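Local coordinates for protein CDP-4-keto-6-deoxy-D-glucose-3-dehydrase (Yersinia pseudotuberculosis, PDB 3BB8) that probably catalyses, with the help of pyridoxal 5'-phosphate, the 3-dehydration of CDP-4-keto-6-deoxy-D-glucose during lipopolysaccharide sugar synthesis, at residues L168-D173 with E338-S343; D140-N145 with L333-E338; K25-G30 with H419-Y424. The protein carries 1 engineered substitution. All coordinates share one frame; numbering follows the deposited sequence.

Interaction 1: L168-D173 with E338-S343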
loop_
_atom_site.group_PDB
_atom_site.type_symbol
_atom_site.label_atom_id
_atom_site.label_comp_id
_atom_site.label_asym_id
_atom_site.label_seq_id
_atom_site.Cartn_x
_atom_site.Cartn_y
_atom_site.Cartn_z
ATOM N N LEU A 168 -15.091 -17.160 -0.857
ATOM C CA LEU A 168 -14.426 -18.352 -0.352
ATOM C C LEU A 168 -13.938 -19.357 -1.394
ATOM O O LEU A 168 -13.767 -20.538 -1.091
ATOM C CB LEU A 168 -15.330 -19.057 0.664
ATOM C CG LEU A 168 -15.581 -18.276 1.961
ATOM C CD1 LEU A 168 -16.599 -19.029 2.829
ATOM C CD2 LEU A 168 -14.264 -18.096 2.705
ATOM N N GLY A 169 -13.687 -18.889 -2.611
ATOM C CA GLY A 169 -13.208 -19.789 -3.645
ATOM C C GLY A 169 -14.341 -20.248 -4.542
ATOM O O GLY A 169 -14.128 -20.559 -5.718
ATOM N N ASN A 170 -15.552 -20.290 -3.993
ATOM C CA ASN A 170 -16.697 -20.709 -4.784
ATOM C C ASN A 170 -16.996 -19.578 -5.762
ATOM O O ASN A 170 -16.839 -18.405 -5.436
ATOM C CB ASN A 170 -17.894 -21.011 -3.874
ATOM C CG ASN A 170 -18.997 -21.775 -4.595
ATOM O OD1 ASN A 170 -18.729 -22.553 -5.517
ATOM N ND2 ASN A 170 -20.239 -21.568 -4.168
ATOM N N LEU A 171 -17.430 -19.944 -6.964
ATOM C CA LEU A 171 -17.688 -18.966 -8.015
ATOM C C LEU A 171 -19.151 -18.537 -8.020
ATOM O O LEU A 171 -20.053 -19.367 -7.906
ATOM C CB LEU A 171 -17.303 -19.534 -9.382
ATOM C CG LEU A 171 -15.851 -19.993 -9.541
ATOM C CD1 LEU A 171 -15.704 -21.454 -9.145
ATOM C CD2 LEU A 171 -15.369 -19.768 -10.966
ATOM N N PHE A 172 -19.380 -17.234 -8.154
ATOM C CA PHE A 172 -20.717 -16.714 -8.417
ATOM C C PHE A 172 -21.157 -17.022 -9.844
ATOM O O PHE A 172 -20.358 -17.470 -10.668
ATOM C CB PHE A 172 -20.764 -15.205 -8.166
ATOM C CG PHE A 172 -19.893 -14.409 -9.096
ATOM C CD1 PHE A 172 -20.292 -14.163 -10.399
ATOM C CD2 PHE A 172 -18.676 -13.907 -8.667
ATOM C CE1 PHE A 172 -19.493 -13.430 -11.257
ATOM C CE2 PHE A 172 -17.873 -13.174 -9.521
ATOM C CZ PHE A 172 -18.282 -12.935 -10.817
ATOM N N ASP A 173 -22.432 -16.780 -10.130
ATOM C CA ASP A 173 -23.032 -17.216 -11.384
ATOM C C ASP A 173 -22.564 -16.352 -12.551
ATOM O O ASP A 173 -23.281 -15.456 -12.999
ATOM C CB ASP A 173 -24.558 -17.186 -11.287
ATOM C CG ASP A 173 -25.233 -17.740 -12.527
ATOM O OD1 ASP A 173 -24.556 -17.858 -13.571
ATOM O OD2 ASP A 173 -26.439 -18.057 -12.458
ATOM N N GLU A 338 -23.004 -24.244 -9.654
ATOM C CA GLU A 338 -23.195 -25.061 -10.847
ATOM C C GLU A 338 -22.216 -24.734 -11.962
ATOM O O GLU A 338 -22.010 -23.570 -12.317
ATOM C CB GLU A 338 -24.617 -24.917 -11.386
ATOM C CG GLU A 338 -25.014 -26.064 -12.312
ATOM C CD GLU A 338 -26.168 -25.712 -13.225
ATOM O OE1 GLU A 338 -27.206 -25.223 -12.724
ATOM O OE2 GLU A 338 -26.035 -25.929 -14.449
ATOM N N ASN A 339 -21.620 -25.785 -12.507
ATOM C CA ASN A 339 -20.664 -25.675 -13.594
ATOM C C ASN A 339 -19.423 -24.890 -13.198
ATOM O O ASN A 339 -18.979 -24.000 -13.924
ATOM C CB ASN A 339 -21.331 -25.035 -14.816
ATOM C CG ASN A 339 -20.449 -25.082 -16.053
ATOM O OD1 ASN A 339 -19.752 -26.071 -16.295
ATOM N ND2 ASN A 339 -20.485 -24.020 -16.848
ATOM N N SER A 340 -18.856 -25.226 -12.045
ATOM C CA SER A 340 -17.655 -24.547 -11.579
ATOM C C SER A 340 -16.776 -25.522 -10.817
ATOM O O SER A 340 -17.264 -26.501 -10.262
ATOM C CB SER A 340 -18.021 -23.371 -10.669
ATOM O OG SER A 340 -18.346 -23.811 -9.365
ATOM N N ASP A 341 -15.477 -25.257 -10.802
ATOM C CA ASP A 341 -14.535 -26.106 -10.089
ATOM C C ASP A 341 -13.829 -25.194 -9.079
ATOM O O ASP A 341 -12.684 -24.787 -9.268
ATOM C CB ASP A 341 -13.537 -26.725 -11.079
ATOM C CG ASP A 341 -12.681 -27.819 -10.455
ATOM O OD1 ASP A 341 -12.917 -28.180 -9.279
ATOM O OD2 ASP A 341 -11.770 -28.324 -11.149
ATOM N N PRO A 342 -14.535 -24.877 -7.998
ATOM C CA PRO A 342 -14.044 -23.905 -7.016
ATOM C C PRO A 342 -12.753 -24.373 -6.352
ATOM O O PRO A 342 -12.706 -25.475 -5.804
ATOM C CB PRO A 342 -15.175 -23.851 -5.989
ATOM C CG PRO A 342 -15.818 -25.189 -6.076
ATOM C CD PRO A 342 -15.729 -25.594 -7.520
ATOM N N SER A 343 -11.720 -23.539 -6.402
ATOM C CA SER A 343 -10.549 -23.718 -5.553
ATOM C C SER A 343 -10.807 -23.201 -4.141
ATOM O O SER A 343 -10.480 -22.059 -3.817
ATOM C CB SER A 343 -9.335 -23.009 -6.157
ATOM O OG SER A 343 -8.186 -23.186 -5.347
#

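Interaction 2: D140-N145 with L333-E338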
loop_
_atom_site.group_PDB
_atom_site.type_symbol
_atom_site.label_atom_id
_atom_site.label_comp_id
_atom_site.label_asym_id
_atom_site.label_seq_id
_atom_site.Cartn_x
_atom_site.Cartn_y
_atom_site.Cartn_z
ATOM N N ASP A 140 -26.893 -16.327 -1.973
ATOM C CA ASP A 140 -27.537 -17.629 -1.856
ATOM C C ASP A 140 -26.739 -18.562 -0.952
ATOM O O ASP A 140 -25.507 -18.555 -0.969
ATOM C CB ASP A 140 -27.718 -18.263 -3.236
ATOM C CG ASP A 140 -28.055 -19.739 -3.160
ATOM O OD1 ASP A 140 -27.120 -20.561 -3.074
ATOM O OD2 ASP A 140 -29.258 -20.077 -3.186
ATOM N N ILE A 141 -27.447 -19.362 -0.162
ATOM C CA ILE A 141 -26.850 -20.526 0.483
ATOM C C ILE A 141 -27.225 -21.812 -0.244
ATOM O O ILE A 141 -28.335 -21.944 -0.760
ATOM C CB ILE A 141 -27.282 -20.637 1.957
ATOM C CG1 ILE A 141 -27.025 -19.318 2.690
ATOM C CG2 ILE A 141 -26.552 -21.782 2.642
ATOM C CD1 ILE A 141 -27.828 -19.158 3.961
ATOM N N PRO A 142 -26.291 -22.758 -0.281
ATOM C CA PRO A 142 -25.067 -22.664 0.520
ATOM C C PRO A 142 -23.831 -22.479 -0.355
ATOM O O PRO A 142 -22.743 -22.923 0.013
ATOM C CB PRO A 142 -25.012 -24.018 1.227
ATOM C CG PRO A 142 -25.731 -24.944 0.312
ATOM C CD PRO A 142 -26.825 -24.130 -0.319
ATOM N N THR A 143 -24.003 -21.830 -1.502
ATOM C CA THR A 143 -22.872 -21.380 -2.305
ATOM C C THR A 143 -22.257 -20.108 -1.727
ATOM O O THR A 143 -21.066 -19.851 -1.898
ATOM C CB THR A 143 -23.284 -21.121 -3.766
ATOM O OG1 THR A 143 -24.048 -19.911 -3.843
ATOM C CG2 THR A 143 -24.118 -22.277 -4.296
ATOM N N TYR A 144 -23.078 -19.318 -1.044
ATOM C CA TYR A 144 -22.612 -18.088 -0.417
ATOM C C TYR A 144 -22.151 -17.009 -1.398
ATOM O O TYR A 144 -21.327 -16.165 -1.067
ATOM C CB TYR A 144 -21.519 -18.402 0.607
ATOM C CG TYR A 144 -21.970 -19.417 1.630
ATOM C CD1 TYR A 144 -21.642 -20.767 1.493
ATOM C CD2 TYR A 144 -22.787 -19.044 2.698
ATOM C CE1 TYR A 144 -22.115 -21.720 2.386
ATOM C CE2 TYR A 144 -23.269 -19.990 3.593
ATOM C CZ TYR A 144 -22.929 -21.331 3.429
ATOM O OH TYR A 144 -23.416 -22.282 4.304
ATOM N N ASN A 145 -22.705 -17.052 -2.604
ATOM C CA ASN A 145 -22.406 -16.075 -3.630
ATOM C C ASN A 145 -23.706 -15.407 -4.072
ATOM O O ASN A 145 -24.799 -15.907 -3.797
ATOM C CB ASN A 145 -21.698 -16.730 -4.819
ATOM C CG ASN A 145 -20.205 -16.908 -4.578
ATOM O OD1 ASN A 145 -19.771 -17.889 -3.979
ATOM N ND2 ASN A 145 -19.416 -15.941 -5.030
ATOM N N LEU A 333 -24.223 -28.201 4.622
ATOM C CA LEU A 333 -22.891 -28.294 4.036
ATOM C C LEU A 333 -22.752 -27.481 2.753
ATOM O O LEU A 333 -23.715 -27.314 2.008
ATOM C CB LEU A 333 -22.533 -29.762 3.788
ATOM C CG LEU A 333 -22.410 -30.578 5.075
ATOM C CD1 LEU A 333 -22.213 -32.050 4.740
ATOM C CD2 LEU A 333 -21.253 -30.059 5.904
ATOM N N PRO A 334 -21.539 -26.969 2.482
ATOM C CA PRO A 334 -21.243 -26.158 1.295
ATOM C C PRO A 334 -21.452 -26.838 -0.055
ATOM O O PRO A 334 -21.284 -28.050 -0.196
ATOM C CB PRO A 334 -19.795 -25.735 1.522
ATOM C CG PRO A 334 -19.227 -26.880 2.283
ATOM C CD PRO A 334 -20.318 -27.194 3.277
ATOM N N GLU A 335 -21.819 -26.038 -1.050
ATOM C CA GLU A 335 -22.052 -26.555 -2.389
ATOM C C GLU A 335 -21.454 -25.662 -3.477
ATOM O O GLU A 335 -21.783 -24.475 -3.585
ATOM C CB GLU A 335 -23.556 -26.730 -2.625
ATOM C CG GLU A 335 -24.133 -27.995 -2.015
ATOM C CD GLU A 335 -25.652 -27.979 -1.960
ATOM O OE1 GLU A 335 -26.283 -27.358 -2.846
ATOM O OE2 GLU A 335 -26.217 -28.600 -1.033
ATOM N N ALA A 336 -20.566 -26.244 -4.278
ATOM C CA ALA A 336 -19.934 -25.516 -5.365
ATOM C C ALA A 336 -21.016 -25.010 -6.301
ATOM O O ALA A 336 -22.046 -25.656 -6.475
ATOM C CB ALA A 336 -18.983 -26.429 -6.119
ATOM N N THR A 337 -20.789 -23.845 -6.894
ATOM C CA THR A 337 -21.749 -23.263 -7.823
ATOM C C THR A 337 -21.811 -24.123 -9.084
ATOM O O THR A 337 -20.797 -24.666 -9.529
ATOM C CB THR A 337 -21.352 -21.810 -8.181
ATOM O OG1 THR A 337 -21.520 -20.982 -7.025
ATOM C CG2 THR A 337 -22.221 -21.264 -9.305
ATOM N N GLU A 338 -23.004 -24.244 -9.654
ATOM C CA GLU A 338 -23.195 -25.061 -10.847
ATOM C C GLU A 338 -22.216 -24.734 -11.962
ATOM O O GLU A 338 -22.010 -23.570 -12.317
ATOM C CB GLU A 338 -24.617 -24.917 -11.386
ATOM C CG GLU A 338 -25.014 -26.064 -12.312
ATOM C CD GLU A 338 -26.168 -25.712 -13.225
ATOM O OE1 GLU A 338 -27.206 -25.223 -12.724
ATOM O OE2 GLU A 338 -26.035 -25.929 -14.449
#

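Interaction 3: K25-G30 with H419-Y424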
loop_
_atom_site.group_PDB
_atom_site.type_symbol
_atom_site.label_atom_id
_atom_site.label_comp_id
_atom_site.label_asym_id
_atom_site.label_seq_id
_atom_site.Cartn_x
_atom_site.Cartn_y
_atom_site.Cartn_z
ATOM N N LYS A 25 4.912 -30.619 11.822
ATOM C CA LYS A 25 4.851 -31.327 13.097
ATOM C C LYS A 25 3.803 -32.437 13.064
ATOM O O LYS A 25 2.715 -32.261 12.516
ATOM C CB LYS A 25 4.515 -30.338 14.221
ATOM C CG LYS A 25 4.467 -30.949 15.614
ATOM C CD LYS A 25 5.846 -31.396 16.075
ATOM C CE LYS A 25 5.775 -32.114 17.415
ATOM N NZ LYS A 25 5.193 -31.255 18.487
ATOM N N PRO A 26 4.123 -33.605 13.646
ATOM C CA PRO A 26 3.167 -34.716 13.659
ATOM C C PRO A 26 1.897 -34.284 14.380
ATOM O O PRO A 26 1.965 -33.690 15.458
ATOM C CB PRO A 26 3.915 -35.802 14.427
ATOM C CG PRO A 26 5.348 -35.518 14.100
ATOM C CD PRO A 26 5.411 -34.018 14.228
ATOM N N PHE A 27 0.746 -34.581 13.785
ATOM C CA PHE A 27 -0.538 -34.240 14.386
ATOM C C PHE A 27 -0.690 -34.880 15.762
ATOM O O PHE A 27 -0.271 -36.017 15.978
ATOM C CB PHE A 27 -1.689 -34.671 13.476
ATOM C CG PHE A 27 -3.048 -34.323 14.011
ATOM C CD1 PHE A 27 -3.396 -33.005 14.252
ATOM C CD2 PHE A 27 -3.978 -35.315 14.273
ATOM C CE1 PHE A 27 -4.647 -32.682 14.744
ATOM C CE2 PHE A 27 -5.230 -34.998 14.766
ATOM C CZ PHE A 27 -5.565 -33.680 15.002
ATOM N N GLU A 28 -1.292 -34.143 16.690
ATOM C CA GLU A 28 -1.588 -34.672 18.015
ATOM C C GLU A 28 -2.912 -34.128 18.543
ATOM O O GLU A 28 -3.034 -32.937 18.831
ATOM C CB GLU A 28 -0.457 -34.338 18.991
ATOM C CG GLU A 28 -0.403 -35.242 20.212
ATOM C CD GLU A 28 0.756 -34.910 21.132
ATOM O OE1 GLU A 28 0.705 -35.299 22.317
ATOM O OE2 GLU A 28 1.716 -34.258 20.670
ATOM N N ALA A 29 -3.899 -35.007 18.666
ATOM C CA ALA A 29 -5.262 -34.592 18.996
ATOM C C ALA A 29 -5.235 -33.932 20.372
ATOM O O ALA A 29 -4.558 -34.403 21.284
ATOM C CB ALA A 29 -6.164 -35.816 19.032
ATOM N N GLY A 30 -5.978 -32.839 20.514
ATOM C CA GLY A 30 -6.036 -32.149 21.789
ATOM C C GLY A 30 -4.954 -31.113 22.019
ATOM O O GLY A 30 -5.171 -30.138 22.742
ATOM N N HIS A 419 -5.215 -35.453 6.702
ATOM C CA HIS A 419 -6.445 -36.187 6.969
ATOM C C HIS A 419 -6.623 -36.412 8.467
ATOM O O HIS A 419 -7.745 -36.516 8.953
ATOM C CB HIS A 419 -6.432 -37.528 6.235
ATOM C CG HIS A 419 -6.870 -37.436 4.810
ATOM N ND1 HIS A 419 -6.623 -36.331 4.025
ATOM C CD2 HIS A 419 -7.537 -38.315 4.022
ATOM C CE1 HIS A 419 -7.119 -36.532 2.817
ATOM N NE2 HIS A 419 -7.679 -37.729 2.789
ATOM N N ASP A 420 -5.519 -36.486 9.201
ATOM C CA ASP A 420 -5.615 -36.680 10.637
ATOM C C ASP A 420 -6.174 -35.426 11.285
ATOM O O ASP A 420 -6.853 -35.495 12.315
ATOM C CB ASP A 420 -4.253 -37.028 11.230
ATOM C CG ASP A 420 -3.883 -38.481 11.003
ATOM O OD1 ASP A 420 -3.701 -38.881 9.834
ATOM O OD2 ASP A 420 -3.787 -39.228 11.998
ATOM N N HIS A 421 -5.881 -34.280 10.673
ATOM C CA HIS A 421 -6.371 -32.993 11.146
ATOM C C HIS A 421 -7.881 -32.981 10.945
ATOM O O HIS A 421 -8.647 -32.748 11.880
ATOM C CB HIS A 421 -5.755 -31.849 10.325
ATOM C CG HIS A 421 -4.351 -31.503 10.710
ATOM N ND1 HIS A 421 -4.036 -30.874 11.896
ATOM C CD2 HIS A 421 -3.176 -31.697 10.066
ATOM C CE1 HIS A 421 -2.729 -30.693 11.966
ATOM N NE2 HIS A 421 -2.184 -31.185 10.869
ATOM N N LEU A 422 -8.296 -33.246 9.711
ATOM C CA LEU A 422 -9.702 -33.244 9.355
ATOM C C LEU A 422 -10.530 -34.283 10.098
ATOM O O LEU A 422 -11.629 -33.980 10.575
ATOM C CB LEU A 422 -9.856 -33.433 7.848
ATOM C CG LEU A 422 -9.183 -32.363 6.979
ATOM C CD1 LEU A 422 -9.505 -32.623 5.513
ATOM C CD2 LEU A 422 -9.665 -30.978 7.387
ATOM N N ASP A 423 -10.017 -35.508 10.188
ATOM C CA ASP A 423 -10.730 -36.566 10.889
ATOM C C ASP A 423 -10.991 -36.116 12.322
ATOM O O ASP A 423 -12.070 -36.352 12.868
ATOM C CB ASP A 423 -9.910 -37.864 10.878
ATOM C CG ASP A 423 -10.013 -38.607 9.558
ATOM O OD1 ASP A 423 -9.088 -39.381 9.235
ATOM O OD2 ASP A 423 -11.027 -38.427 8.845
ATOM N N TYR A 424 -10.002 -35.456 12.919
ATOM C CA TYR A 424 -10.141 -34.974 14.283
ATOM C C TYR A 424 -11.267 -33.951 14.369
ATOM O O TYR A 424 -12.062 -33.971 15.310
ATOM C CB TYR A 424 -8.842 -34.334 14.770
ATOM C CG TYR A 424 -9.003 -33.625 16.095
ATOM C CD1 TYR A 424 -9.140 -34.344 17.282
ATOM C CD2 TYR A 424 -9.076 -32.235 16.157
ATOM C CE1 TYR A 424 -9.347 -33.695 18.499
ATOM C CE2 TYR A 424 -9.284 -31.577 17.367
ATOM C CZ TYR A 424 -9.418 -32.313 18.531
ATOM O OH TYR A 424 -9.619 -31.670 19.725
#

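Interaction 1: L168-D173 with E338-S343
Leu-171 lowers one methyl group into the angle between Ser-340 and Pro-342. Its CD1 stands 3.4 Å from Ser-340 CB and 3.6 Å from Pro-342 CA, where the chain leaves the short strand 340-341. The CB of this leucine is directed at the other segment, and the branched end lets a single methyl reach both residues; Tyr-200 packs on it as well. Ser-340 suits its place because it is small and can turn its polar end back on its own chain: OG takes the crowded position between N and the carbonyl carbon and is bonded to Thr-337 O, while CB meets the methyl.

Asn-170 works differently. CG is anti to the backbone N (chi1 -166°), and the amide runs side by side with the Pro-342 ring, both pointing the same way. Asn-170 OD1 is 3.8 Å from Pro-342 CB, but its true partner is the N-H of Thr-337, and ND2 is bonded to Thr-143 O. Both ends of this buried amide are therefore paired, which fixes its rotation. The proline ring presses on the backbone too: Pro-342 CB lies 3.5 Å from Gly-169 O.

At Gly-169 the chains come so near that Gly-169 CA makes a C-H...O contact with Ser-343 O, at 3.6 Å. A beta carbon would collide with that oxygen, and the positive phi of 98° is itself a glycine conformation. Ser-198 OG bonds both Gly-169 O and Ser-343 N, bridging the two segments without a direct hydrogen bond between them. The 168-173 loop follows strand 159-165 and leads into helix 174-184, capped by Asp-173; it is a strand-to-helix connection of the aspartate aminotransferase fold, lying close to the cofactor-binding Asp-194.

Interaction 2: D140-N145 with L333-E338
Thr-143 OG1 is gripped by two groups of its own turn: it donates to Asp-140 OD1 at 3.2 Å, on the anti side of the carboxylate, and receives a weak bond from Asn-145 N. This hydroxyl lies between the backbone N and the carbonyl carbon (chi1 74°). The methyl lies beside the backbone N, and Thr-143 CG2 rests 3.3 Å from Glu-335 O. Threonine serves both needs, a hydroxyl for the turn and a methyl for the contact. Its side chain crosses that of Thr-337 at about a right angle, Thr-143 CB lying 3.7 Å from Thr-337 OG1, a hydroxyl whose probable partner is Leu-171 O, modelled too close to be relied on.

The turn connects strands 133-140 and 145-146, and Tyr-144 and Asn-145 both face Asp-140 in a G1 beta bulge; Tyr-144 has the positive phi usual at this bulge position. Pro-142, reached through a cis peptide, presents its ring to the incoming chain, with Pro-142 CG 3.5 Å from Leu-333 O and 3.8 Å from Glu-335 CD. The extended Glu-335 side chain passes obliquely across that ring, the carboxylate end of this exposed residue lying against CG. Beyond the 333-338 segment lies helix 293-323, whose Lys-321 NZ is bonded to Pro-334 O.

Interaction 3: K25-G30 with H419-Y424
Phe-27 is pressed against the first turn of helix 419-432, its ring fitted among Asp-420, His-421 and Tyr-424. Its CB is directed at the helix, and CG is anti to the backbone N (chi1 -179°). Phe-27 CE2 lies 3.0 Å from Asp-420 O, which also accepts the helical bond from Tyr-424 N. One face is met by His-421 CA in a CH-pi contact, 4.1 Å from the centroid of the Phe-27 ring. The imidazole slides past in the opposite direction, His-421 ND1 3.2 Å from Phe-27 CD1, the two planes oblique. Phe-27 CZ reaches Tyr-424 CB at 3.3 Å, and the edge of the phenylalanine is turned toward the tyrosine face in an offset edge-to-face pair, centroids 5.8 Å apart. The three rings form an aromatic cluster, joining the loop after helix 17-21 to the C-terminal helix of the chain.

Farther along the loop the fit is slacker. Ala-29, whose single methyl approaches the Tyr-424 ring obliquely, keeps its CB 3.8 Å from Tyr-424 CD1. Gly-30 only skirts the tyrosine hydroxyl, whose hydrogen-bond partner is Ala-369 O. Both loop residues are exposed, as are Glu-28 and Pro-26, whose beta carbons are directed away from the helix.

Interactions 1 and 2 are neighbours, their centres about 8 Å apart, and consecutive parts of the 333-343 chain serve both, sharing Glu-338. Two loops of the large mixed sheet, 140-145 and 168-173, are thus met by one passing chain; along the sequence the segments of the two contacts alternate. Interaction 1 is buried near the cofactor and pairs a snug apolar fit with polar side chains bonded to neighbouring residues; interaction 2, partly buried and away from the cofactor pocket, depends on a turn braced from within. Interaction 3 lies on the surface, about 28 and 27 Å from the other two between centres, and uses aromatic rings against a helix. Its segments enclose both other contacts in sequence.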